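Long-range contacts in BIFUNCTIONAL PROTEIN Proline utilization A (PutA) (Corynebacterium freiburgense, PDB 5UX5), which oxidises L-proline to L-glutamate in two steps, through an FAD-dependent proline dehydrogenase and an NAD-dependent aldehyde dehydrogenase joined in one chain: residues F246-L256 against Q277-A288; T543-E552 against G756-I767. All coordinates share one frame; numbering follows the deposited sequence.

Contact 1 of 2, residues F246-L256 against Q277-A288; sequences FEELLMEEEFL and QLADFAKRRAAA
R285, on helix 271-287, reaches L250 and M251 at the C-terminal end of helix 239-251, and each part of its chain meets something on the way. Its CB lies beside the sulfur of M251, and CG comes closer still, 3.4 Å from M251 SD, with L256 CD1 at a looser 4.0 Å. With CG anti to the backbone N (chi1 -160°) and the chain extended as far as NE, the guanidinium is carried across to L250. There NE and NH1 grip a single atom side-on: R285 NE to L250 O and R285 NH1 to L250 O are both 3.0 Å. The oxygen lies close to the guanidinium plane, but the two donors reach it differently, NH1 in the carbonyl plane on a lone pair, NE from above that plane. L250 CB covers one face of the group and L256 O the other. Further bonds from NH1 to L258 O and from NH2 to A291 O fix its rotation, so the buried charge is met largely by backbone carbonyls.

Helices 239-251 and 271-287 are neighbours on the outside of the proline dehydrogenase TIM barrel; their parts 246-251 and 277-287 run in nearly the same direction, 8° apart, as expected of helices from successive beta-alpha units. Between them E247 lies flat along F281: its CG sits 3.5 Å from the F281 ring centroid, over the face, as a CH-pi contact, and its carboxylate is stacked almost parallel to the ring. At the end of this side chain Q277 NE2 donates to the syn lone pair of E247 OE2, 2.9 Å away, with amide and carboxylate nearly coplanar. M251, bent at chi2 and chi3, brings CG to the edge of the F281 ring and SD obliquely beside it, a Met-aromatic contact. Toward the barrel, F246 and L278 meet above strands 260-265 and 293-298.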
loop_
_atom_site.group_PDB
_atom_site.type_symbol
_atom_site.label_atom_id
_atom_site.label_comp_id
_atom_site.label_asym_id
_atom_site.label_seq_id
_atom_site.Cartn_x
_atom_site.Cartn_y
_atom_site.Cartn_z
ATOM N N PHE A 246 7.541 -25.996 9.624
ATOM C CA PHE A 246 7.239 -27.425 9.632
ATOM C C PHE A 246 8.504 -28.268 9.749
ATOM O O PHE A 246 8.591 -29.145 10.610
ATOM C CB PHE A 246 6.480 -27.753 8.358
ATOM C CG PHE A 246 5.877 -29.126 8.295
ATOM C CD1 PHE A 246 4.851 -29.492 9.137
ATOM C CD2 PHE A 246 6.255 -30.012 7.279
ATOM C CE1 PHE A 246 4.251 -30.767 9.022
ATOM C CE2 PHE A 246 5.665 -31.264 7.151
ATOM C CZ PHE A 246 4.664 -31.641 8.023
ATOM N N GLU A 247 9.514 -27.996 8.914
ATOM C CA GLU A 247 10.675 -28.885 8.848
ATOM C C GLU A 247 11.605 -28.709 10.035
ATOM O O GLU A 247 12.136 -29.690 10.565
ATOM C CB GLU A 247 11.427 -28.668 7.540
ATOM C CG GLU A 247 10.598 -29.118 6.370
ATOM C CD GLU A 247 11.263 -28.969 5.011
ATOM O OE1 GLU A 247 10.516 -29.059 4.029
ATOM O OE2 GLU A 247 12.482 -28.723 4.901
ATOM N N GLU A 248 11.805 -27.485 10.489
ATOM C CA GLU A 248 12.642 -27.323 11.663
ATOM C C GLU A 248 11.986 -27.972 12.887
ATOM O O GLU A 248 12.617 -28.770 13.595
ATOM C CB GLU A 248 12.920 -25.840 11.882
ATOM C CG GLU A 248 13.889 -25.260 10.878
ATOM C CD GLU A 248 14.275 -23.834 11.221
ATOM O OE1 GLU A 248 14.936 -23.159 10.383
ATOM O OE2 GLU A 248 13.900 -23.395 12.336
ATOM N N LEU A 249 10.688 -27.725 13.089
ATOM C CA LEU A 249 10.033 -28.193 14.304
ATOM C C LEU A 249 9.995 -29.710 14.360
ATOM O O LEU A 249 10.268 -30.306 15.410
ATOM C CB LEU A 249 8.625 -27.624 14.390
ATOM C CG LEU A 249 7.982 -27.620 15.770
ATOM C CD1 LEU A 249 8.836 -26.816 16.716
ATOM C CD2 LEU A 249 6.592 -27.008 15.672
ATOM N N LEU A 250 9.714 -30.349 13.232
ATOM C CA LEU A 250 9.548 -31.790 13.210
ATOM C C LEU A 250 10.871 -32.560 13.263
ATOM O O LEU A 250 10.838 -33.794 13.321
ATOM C CB LEU A 250 8.753 -32.197 11.965
ATOM C CG LEU A 250 7.269 -31.842 11.994
ATOM C CD1 LEU A 250 6.515 -32.526 10.862
ATOM C CD2 LEU A 250 6.680 -32.233 13.347
ATOM N N MET A 251 12.024 -31.887 13.215
ATOM C CA MET A 251 13.305 -32.566 13.374
ATOM C C MET A 251 13.868 -32.419 14.784
ATOM O O MET A 251 14.846 -33.090 15.114
ATOM C CB MET A 251 14.341 -32.044 12.358
ATOM C CG MET A 251 14.044 -32.409 10.910
ATOM S SD MET A 251 13.816 -34.173 10.636
ATOM C CE MET A 251 15.458 -34.801 10.967
ATOM N N GLU A 252 13.268 -31.580 15.623
ATOM C CA GLU A 252 13.695 -31.466 17.009
ATOM C C GLU A 252 13.525 -32.803 17.717
ATOM O O GLU A 252 12.583 -33.548 17.438
ATOM C CB GLU A 252 12.889 -30.375 17.705
ATOM C CG GLU A 252 13.235 -29.030 17.205
ATOM C CD GLU A 252 12.376 -27.931 17.788
ATOM O OE1 GLU A 252 11.685 -28.162 18.810
ATOM O OE2 GLU A 252 12.392 -26.825 17.196
ATOM N N GLU A 253 14.468 -33.130 18.608
ATOM C CA GLU A 253 14.442 -34.445 19.251
ATOM C C GLU A 253 13.079 -34.734 19.855
ATOM O O GLU A 253 12.512 -35.814 19.666
ATOM C CB GLU A 253 15.521 -34.509 20.329
ATOM C CG GLU A 253 16.071 -35.863 20.649
ATOM C CD GLU A 253 16.830 -35.804 21.961
ATOM O OE1 GLU A 253 17.360 -36.844 22.426
ATOM O OE2 GLU A 253 16.883 -34.691 22.533
ATOM N N GLU A 254 12.494 -33.728 20.480
ATOM C CA GLU A 254 11.220 -33.883 21.157
ATOM C C GLU A 254 10.132 -34.371 20.202
ATOM O O GLU A 254 9.309 -35.214 20.567
ATOM C CB GLU A 254 10.866 -32.533 21.773
ATOM C CG GLU A 254 9.596 -32.434 22.521
ATOM C CD GLU A 254 9.383 -31.017 23.028
ATOM O OE1 GLU A 254 10.014 -30.068 22.484
ATOM O OE2 GLU A 254 8.629 -30.864 24.016
ATOM N N PHE A 255 10.130 -33.880 18.962
ATOM C CA PHE A 255 9.023 -34.110 18.045
ATOM C C PHE A 255 9.364 -35.068 16.924
ATOM O O PHE A 255 8.585 -35.193 15.977
ATOM C CB PHE A 255 8.541 -32.787 17.455
ATOM C CG PHE A 255 8.123 -31.783 18.487
ATOM C CD1 PHE A 255 7.048 -32.038 19.329
ATOM C CD2 PHE A 255 8.801 -30.577 18.612
ATOM C CE1 PHE A 255 6.662 -31.109 20.296
ATOM C CE2 PHE A 255 8.413 -29.632 19.562
ATOM C CZ PHE A 255 7.343 -29.905 20.408
ATOM N N LEU A 256 10.484 -35.777 17.020
ATOM C CA LEU A 256 10.954 -36.548 15.877
ATOM C C LEU A 256 9.971 -37.646 15.484
ATOM O O LEU A 256 9.887 -38.003 14.305
ATOM C CB LEU A 256 12.318 -37.161 16.185
ATOM C CG LEU A 256 13.038 -37.639 14.908
ATOM C CD1 LEU A 256 13.080 -36.535 13.817
ATOM C CD2 LEU A 256 14.415 -38.257 15.150
ATOM N N GLN A 277 10.819 -30.874 -2.461
ATOM C CA GLN A 277 11.690 -30.652 -1.322
ATOM C C GLN A 277 11.126 -31.315 -0.075
ATOM O O GLN A 277 11.877 -31.910 0.708
ATOM C CB GLN A 277 11.892 -29.161 -1.109
ATOM C CG GLN A 277 13.007 -28.808 -0.161
ATOM C CD GLN A 277 12.547 -28.983 1.283
ATOM O OE1 GLN A 277 11.346 -28.947 1.553
ATOM N NE2 GLN A 277 13.487 -29.134 2.212
ATOM N N LEU A 278 9.806 -31.237 0.118
ATOM C CA LEU A 278 9.202 -31.908 1.262
ATOM C C LEU A 278 9.305 -33.427 1.152
ATOM O O LEU A 278 9.510 -34.102 2.168
ATOM C CB LEU A 278 7.743 -31.472 1.412
ATOM C CG LEU A 278 7.532 -30.118 2.097
ATOM C CD1 LEU A 278 6.312 -29.411 1.574
ATOM C CD2 LEU A 278 7.367 -30.376 3.554
ATOM N N ALA A 279 9.246 -33.979 -0.064
ATOM C CA ALA A 279 9.375 -35.424 -0.215
ATOM C C ALA A 279 10.783 -35.869 0.135
ATOM O O ALA A 279 10.966 -36.906 0.786
ATOM C CB ALA A 279 9.018 -35.860 -1.635
ATOM N N ASP A 280 11.792 -35.081 -0.256
ATOM C CA ASP A 280 13.148 -35.413 0.164
ATOM C C ASP A 280 13.277 -35.269 1.670
ATOM O O ASP A 280 13.832 -36.157 2.329
ATOM C CB ASP A 280 14.199 -34.542 -0.549
ATOM C CG ASP A 280 14.225 -34.749 -2.081
ATOM O OD1 ASP A 280 13.793 -35.826 -2.591
ATOM O OD2 ASP A 280 14.732 -33.834 -2.778
ATOM N N PHE A 281 12.689 -34.196 2.235
ATOM C CA PHE A 281 12.725 -33.974 3.681
ATOM C C PHE A 281 12.183 -35.187 4.437
ATOM O O PHE A 281 12.747 -35.612 5.453
ATOM C CB PHE A 281 11.924 -32.718 4.051
ATOM C CG PHE A 281 11.735 -32.563 5.513
ATOM C CD1 PHE A 281 12.776 -32.103 6.303
ATOM C CD2 PHE A 281 10.563 -32.946 6.120
ATOM C CE1 PHE A 281 12.641 -31.999 7.674
ATOM C CE2 PHE A 281 10.416 -32.835 7.489
ATOM C CZ PHE A 281 11.457 -32.361 8.268
ATOM N N ALA A 282 11.077 -35.748 3.957
ATOM C CA ALA A 282 10.515 -36.934 4.583
ATOM C C ALA A 282 11.468 -38.124 4.516
ATOM O O ALA A 282 11.450 -38.981 5.406
ATOM C CB ALA A 282 9.183 -37.280 3.917
ATOM N N LYS A 283 12.282 -38.218 3.464
ATOM C CA LYS A 283 13.266 -39.295 3.400
ATOM C C LYS A 283 14.392 -39.061 4.401
ATOM O O LYS A 283 14.850 -39.991 5.080
ATOM C CB LYS A 283 13.815 -39.414 1.979
ATOM C CG LYS A 283 12.798 -39.887 0.957
ATOM C CD LYS A 283 13.359 -39.774 -0.439
ATOM C CE LYS A 283 12.392 -40.312 -1.476
ATOM N NZ LYS A 283 12.984 -40.265 -2.852
ATOM N N ARG A 284 14.837 -37.811 4.507
ATOM C CA ARG A 284 15.841 -37.446 5.489
ATOM C C ARG A 284 15.326 -37.708 6.907
ATOM O O ARG A 284 16.067 -38.217 7.763
ATOM C CB ARG A 284 16.226 -35.982 5.246
ATOM C CG ARG A 284 17.312 -35.353 6.120
ATOM C CD ARG A 284 17.216 -33.795 6.070
ATOM N NE ARG A 284 17.365 -33.209 7.404
ATOM C CZ ARG A 284 16.873 -32.036 7.787
ATOM N NH1 ARG A 284 16.181 -31.286 6.939
ATOM N NH2 ARG A 284 17.069 -31.619 9.034
ATOM N N ARG A 285 14.041 -37.420 7.159
ATOM C CA ARG A 285 13.482 -37.614 8.497
ATOM C C ARG A 285 13.392 -39.081 8.845
ATOM O O ARG A 285 13.849 -39.498 9.912
ATOM C CB ARG A 285 12.098 -36.982 8.608
ATOM C CG ARG A 285 11.660 -36.713 10.029
ATOM C CD ARG A 285 10.211 -36.329 10.069
ATOM N NE ARG A 285 9.793 -35.760 11.350
ATOM C CZ ARG A 285 8.571 -35.898 11.852
ATOM N NH1 ARG A 285 8.266 -35.334 13.011
ATOM N NH2 ARG A 285 7.659 -36.619 11.208
ATOM N N ALA A 286 12.798 -39.880 7.956
ATOM C CA ALA A 286 12.704 -41.316 8.193
ATOM C C ALA A 286 14.067 -41.905 8.486
ATOM O O ALA A 286 14.224 -42.696 9.415
ATOM C CB ALA A 286 12.089 -42.016 6.988
ATOM N N ALA A 287 15.069 -41.520 7.706
ATOM C CA ALA A 287 16.417 -41.994 7.962
ATOM C C ALA A 287 16.875 -41.652 9.375
ATOM O O ALA A 287 17.627 -42.425 9.983
ATOM C CB ALA A 287 17.376 -41.434 6.924
ATOM N N ALA A 288 16.467 -40.499 9.915
ATOM C CA ALA A 288 16.855 -40.187 11.294
ATOM C C ALA A 288 16.012 -40.939 12.355
ATOM O O ALA A 288 16.170 -40.677 13.555
ATOM C CB ALA A 288 16.779 -38.679 11.528
#

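Contact 2 of 2, residues T543-E552 against G756-I767; sequences THEAGKTIAE and GHELSTTMNGLI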
loop_
_atom_site.group_PDB
_atom_site.type_symbol
_atom_site.label_atom_id
_atom_site.label_comp_id
_atom_site.label_asym_id
_atom_site.label_seq_id
_atom_site.Cartn_x
_atom_site.Cartn_y
_atom_site.Cartn_z
ATOM N N THR A 543 18.085 2.891 5.784
ATOM C CA THR A 543 17.755 2.148 7.003
ATOM C C THR A 543 18.691 2.483 8.160
ATOM O O THR A 543 18.316 2.272 9.317
ATOM C CB THR A 543 17.738 0.628 6.746
ATOM O OG1 THR A 543 18.950 0.208 6.112
ATOM C CG2 THR A 543 16.571 0.233 5.839
ATOM N N HIS A 544 19.867 3.059 7.885
ATOM C CA HIS A 544 20.782 3.485 8.940
ATOM C C HIS A 544 20.671 4.992 9.196
ATOM O O HIS A 544 20.223 5.408 10.271
ATOM C CB HIS A 544 22.208 3.073 8.580
ATOM C CG HIS A 544 22.383 1.589 8.542
ATOM N ND1 HIS A 544 22.269 0.857 7.379
ATOM C CD2 HIS A 544 22.603 0.692 9.531
ATOM C CE1 HIS A 544 22.426 -0.424 7.652
ATOM N NE2 HIS A 544 22.630 -0.550 8.951
ATOM N N GLU A 545 21.049 5.828 8.220
ATOM C CA GLU A 545 21.070 7.269 8.463
ATOM C C GLU A 545 19.670 7.806 8.709
ATOM O O GLU A 545 19.453 8.584 9.644
ATOM C CB GLU A 545 21.729 8.006 7.308
ATOM C CG GLU A 545 22.042 9.455 7.654
ATOM C CD GLU A 545 22.473 10.273 6.472
ATOM O OE1 GLU A 545 23.419 11.079 6.609
ATOM O OE2 GLU A 545 21.877 10.090 5.396
ATOM N N ALA A 546 18.704 7.411 7.879
ATOM C CA ALA A 546 17.336 7.890 8.061
ATOM C C ALA A 546 16.541 7.073 9.074
ATOM O O ALA A 546 15.539 7.573 9.591
ATOM C CB ALA A 546 16.598 7.900 6.718
ATOM N N GLY A 547 16.968 5.858 9.408
ATOM C CA GLY A 547 16.259 5.088 10.415
ATOM C C GLY A 547 14.936 4.485 9.979
ATOM O O GLY A 547 14.087 4.212 10.832
ATOM N N LYS A 548 14.719 4.302 8.676
ATOM C CA LYS A 548 13.502 3.709 8.136
ATOM C C LYS A 548 13.626 2.187 8.045
ATOM O O LYS A 548 14.710 1.647 7.838
ATOM C CB LYS A 548 13.210 4.292 6.744
ATOM C CG LYS A 548 13.310 5.810 6.727
ATOM C CD LYS A 548 12.790 6.444 5.435
ATOM C CE LYS A 548 11.334 6.112 5.217
ATOM N NZ LYS A 548 10.655 6.959 4.239
ATOM N N THR A 549 12.497 1.496 8.176
ATOM C CA THR A 549 12.479 0.074 7.857
ATOM C C THR A 549 12.539 -0.129 6.347
ATOM O O THR A 549 12.296 0.790 5.565
ATOM C CB THR A 549 11.224 -0.605 8.407
ATOM O OG1 THR A 549 10.047 -0.095 7.752
ATOM C CG2 THR A 549 11.118 -0.405 9.924
ATOM N N ILE A 550 12.906 -1.343 5.937
ATOM C CA ILE A 550 12.824 -1.698 4.525
ATOM C C ILE A 550 11.405 -1.499 4.001
ATOM O O ILE A 550 11.191 -0.985 2.884
ATOM C CB ILE A 550 13.297 -3.137 4.309
ATOM C CG1 ILE A 550 14.753 -3.297 4.704
ATOM C CG2 ILE A 550 13.161 -3.517 2.876
ATOM C CD1 ILE A 550 15.312 -4.628 4.244
ATOM N N ALA A 551 10.408 -1.902 4.791
ATOM C CA ALA A 551 9.043 -1.838 4.297
ATOM C C ALA A 551 8.644 -0.404 3.984
ATOM O O ALA A 551 7.798 -0.169 3.108
ATOM C CB ALA A 551 8.073 -2.472 5.299
ATOM N N GLU A 552 9.260 0.564 4.660
ATOM C CA GLU A 552 9.003 1.973 4.407
ATOM C C GLU A 552 9.974 2.556 3.388
ATOM O O GLU A 552 9.576 3.340 2.522
ATOM C CB GLU A 552 9.094 2.765 5.716
ATOM C CG GLU A 552 7.993 2.475 6.719
ATOM C CD GLU A 552 6.679 3.138 6.365
ATOM O OE1 GLU A 552 6.704 4.152 5.635
ATOM O OE2 GLU A 552 5.619 2.663 6.827
ATOM N N GLY A 756 15.417 1.047 12.390
ATOM C CA GLY A 756 15.029 0.658 11.044
ATOM C C GLY A 756 15.919 -0.407 10.435
ATOM O O GLY A 756 15.466 -1.152 9.564
ATOM N N HIS A 757 17.159 -0.527 10.904
ATOM C CA HIS A 757 18.106 -1.473 10.333
ATOM C C HIS A 757 17.964 -2.879 10.923
ATOM O O HIS A 757 18.768 -3.760 10.597
ATOM C CB HIS A 757 19.539 -0.972 10.530
ATOM C CG HIS A 757 19.966 -0.929 11.964
ATOM N ND1 HIS A 757 20.036 0.243 12.690
ATOM C CD2 HIS A 757 20.296 -1.921 12.825
ATOM C CE1 HIS A 757 20.423 -0.021 13.924
ATOM N NE2 HIS A 757 20.581 -1.329 14.033
ATOM N N GLU A 758 16.963 -3.101 11.771
ATOM C CA GLU A 758 16.672 -4.411 12.342
ATOM C C GLU A 758 15.466 -5.008 11.622
ATOM O O GLU A 758 14.350 -4.508 11.767
ATOM C CB GLU A 758 16.402 -4.299 13.845
ATOM C CG GLU A 758 17.651 -4.195 14.724
ATOM C CD GLU A 758 18.599 -5.398 14.587
ATOM O OE1 GLU A 758 18.154 -6.494 14.177
ATOM O OE2 GLU A 758 19.803 -5.243 14.890
ATOM N N LEU A 759 15.684 -6.109 10.900
ATOM C CA LEU A 759 14.636 -6.702 10.064
ATOM C C LEU A 759 13.325 -6.932 10.804
ATOM O O LEU A 759 12.251 -6.846 10.193
ATOM C CB LEU A 759 15.118 -8.028 9.486
ATOM C CG LEU A 759 16.221 -7.918 8.443
ATOM C CD1 LEU A 759 16.844 -9.294 8.175
ATOM C CD2 LEU A 759 15.595 -7.342 7.180
ATOM N N SER A 760 13.380 -7.202 12.108
ATOM C CA SER A 760 12.173 -7.525 12.858
ATOM C C SER A 760 11.346 -6.307 13.203
ATOM O O SER A 760 10.168 -6.475 13.537
ATOM C CB SER A 760 12.516 -8.262 14.152
ATOM O OG SER A 760 13.456 -7.543 14.918
ATOM N N THR A 761 11.945 -5.107 13.156
ATOM C CA THR A 761 11.231 -3.852 13.392
ATOM C C THR A 761 10.041 -3.699 12.452
ATOM O O THR A 761 10.180 -3.790 11.222
ATOM C CB THR A 761 12.165 -2.641 13.198
ATOM O OG1 THR A 761 13.264 -2.691 14.107
ATOM C CG2 THR A 761 11.423 -1.370 13.452
ATOM N N THR A 762 8.877 -3.415 13.039
ATOM C CA THR A 762 7.696 -3.044 12.283
ATOM C C THR A 762 7.228 -1.623 12.574
ATOM O O THR A 762 6.318 -1.144 11.886
ATOM C CB THR A 762 6.551 -4.050 12.543
ATOM O OG1 THR A 762 6.443 -4.340 13.942
ATOM C CG2 THR A 762 6.844 -5.348 11.834
ATOM N N MET A 763 7.787 -0.951 13.589
ATOM C CA MET A 763 7.689 0.506 13.734
ATOM C C MET A 763 9.052 1.030 14.154
ATOM O O MET A 763 9.525 0.709 15.248
ATOM C CB MET A 763 6.636 0.972 14.737
ATOM C CG MET A 763 6.524 2.489 14.683
ATOM S SD MET A 763 5.906 3.303 16.131
ATOM C CE MET A 763 4.255 2.739 16.106
ATOM N N ASN A 764 9.679 1.824 13.283
ATOM C CA ASN A 764 11.036 2.300 13.494
ATOM C C ASN A 764 11.086 3.420 14.541
ATOM O O ASN A 764 10.072 3.826 15.129
ATOM C CB ASN A 764 11.646 2.732 12.160
ATOM C CG ASN A 764 10.663 3.502 11.274
ATOM O OD1 ASN A 764 9.853 2.915 10.523
ATOM N ND2 ASN A 764 10.740 4.819 11.349
ATOM N N GLY A 765 12.305 3.923 14.777
ATOM C CA GLY A 765 12.521 4.992 15.727
ATOM C C GLY A 765 12.372 6.361 15.089
ATOM O O GLY A 765 12.062 6.504 13.907
ATOM N N LEU A 766 12.587 7.389 15.899
ATOM C CA LEU A 766 12.490 8.751 15.411
ATOM C C LEU A 766 13.837 9.221 14.886
ATOM O O LEU A 766 14.885 8.628 15.160
ATOM C CB LEU A 766 11.996 9.702 16.494
ATOM C CG LEU A 766 10.711 9.368 17.246
ATOM C CD1 LEU A 766 10.627 10.344 18.413
ATOM C CD2 LEU A 766 9.424 9.392 16.358
ATOM N N ILE A 767 13.787 10.291 14.090
ATOM C CA ILE A 767 14.977 10.834 13.454
ATOM C C ILE A 767 15.883 11.515 14.462
ATOM O O ILE A 767 17.074 11.713 14.191
ATOM C CB ILE A 767 14.555 11.794 12.323
ATOM C CG1 ILE A 767 15.713 12.023 11.360
ATOM C CG2 ILE A 767 13.972 13.072 12.885
ATOM C CD1 ILE A 767 16.063 10.742 10.573
#
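H544 and H757 lie with their ring planes 7° apart but offset so far that they barely overlap, the centroids 5.3 Å apart; the closest approach is H544 NE2 to H757 CB, 3.5 Å. Beside them the backbones come very near. G756 CA makes a bent C-H...O contact with K548 O, 3.4 Å away, an approach that the absence of a side chain at G756 permits. T549 CG2 then touches both T761 CG2 and N764 OD1, while N764 CB packs against G547 O and I767 CD1 against A546 O. I550 CD1 meets L759 CD2, next to helix 477-484.

A second shell holds these groups in place. T549 is the N-cap of helix 550-574: with OG1 between its backbone N and carbonyl carbon (chi1 65°), it accepts from E552 N. H544 ND1 bonds G540 O, N764 ND2 is held by H720, and T761 OG1 by Y755 O. Loop 756-767 packs against the turn between helices 535-544 and 550-574 of the aldehyde dehydrogenase module, and the side chain of I767 is about 7 Å from the bound NAD. Since no hydrogen bond crosses between the segments, their fit depends on van der Waals contact and close backbone approach.

Overall arrangement
Contact 1 comes first in the chain and is complete before contact 2 begins, and the two belong to different catalytic modules: 246-256 with 277-288 to the proline dehydrogenase barrel, 543-552 with 756-767 to the aldehyde dehydrogenase part. Their centres are 36 Å apart, about 14 Å separates their nearest atoms, and they share no helix or sheet. Contact 1 joins helices close in sequence on the barrel's outer layer, whereas contact 2 brings together segments separated by some 200 residues. The side chain of F246 lies about 13 Å from FAD and that of I767 about 7 Å from NAD, in an enzyme thought to channel its intermediate between the two sites.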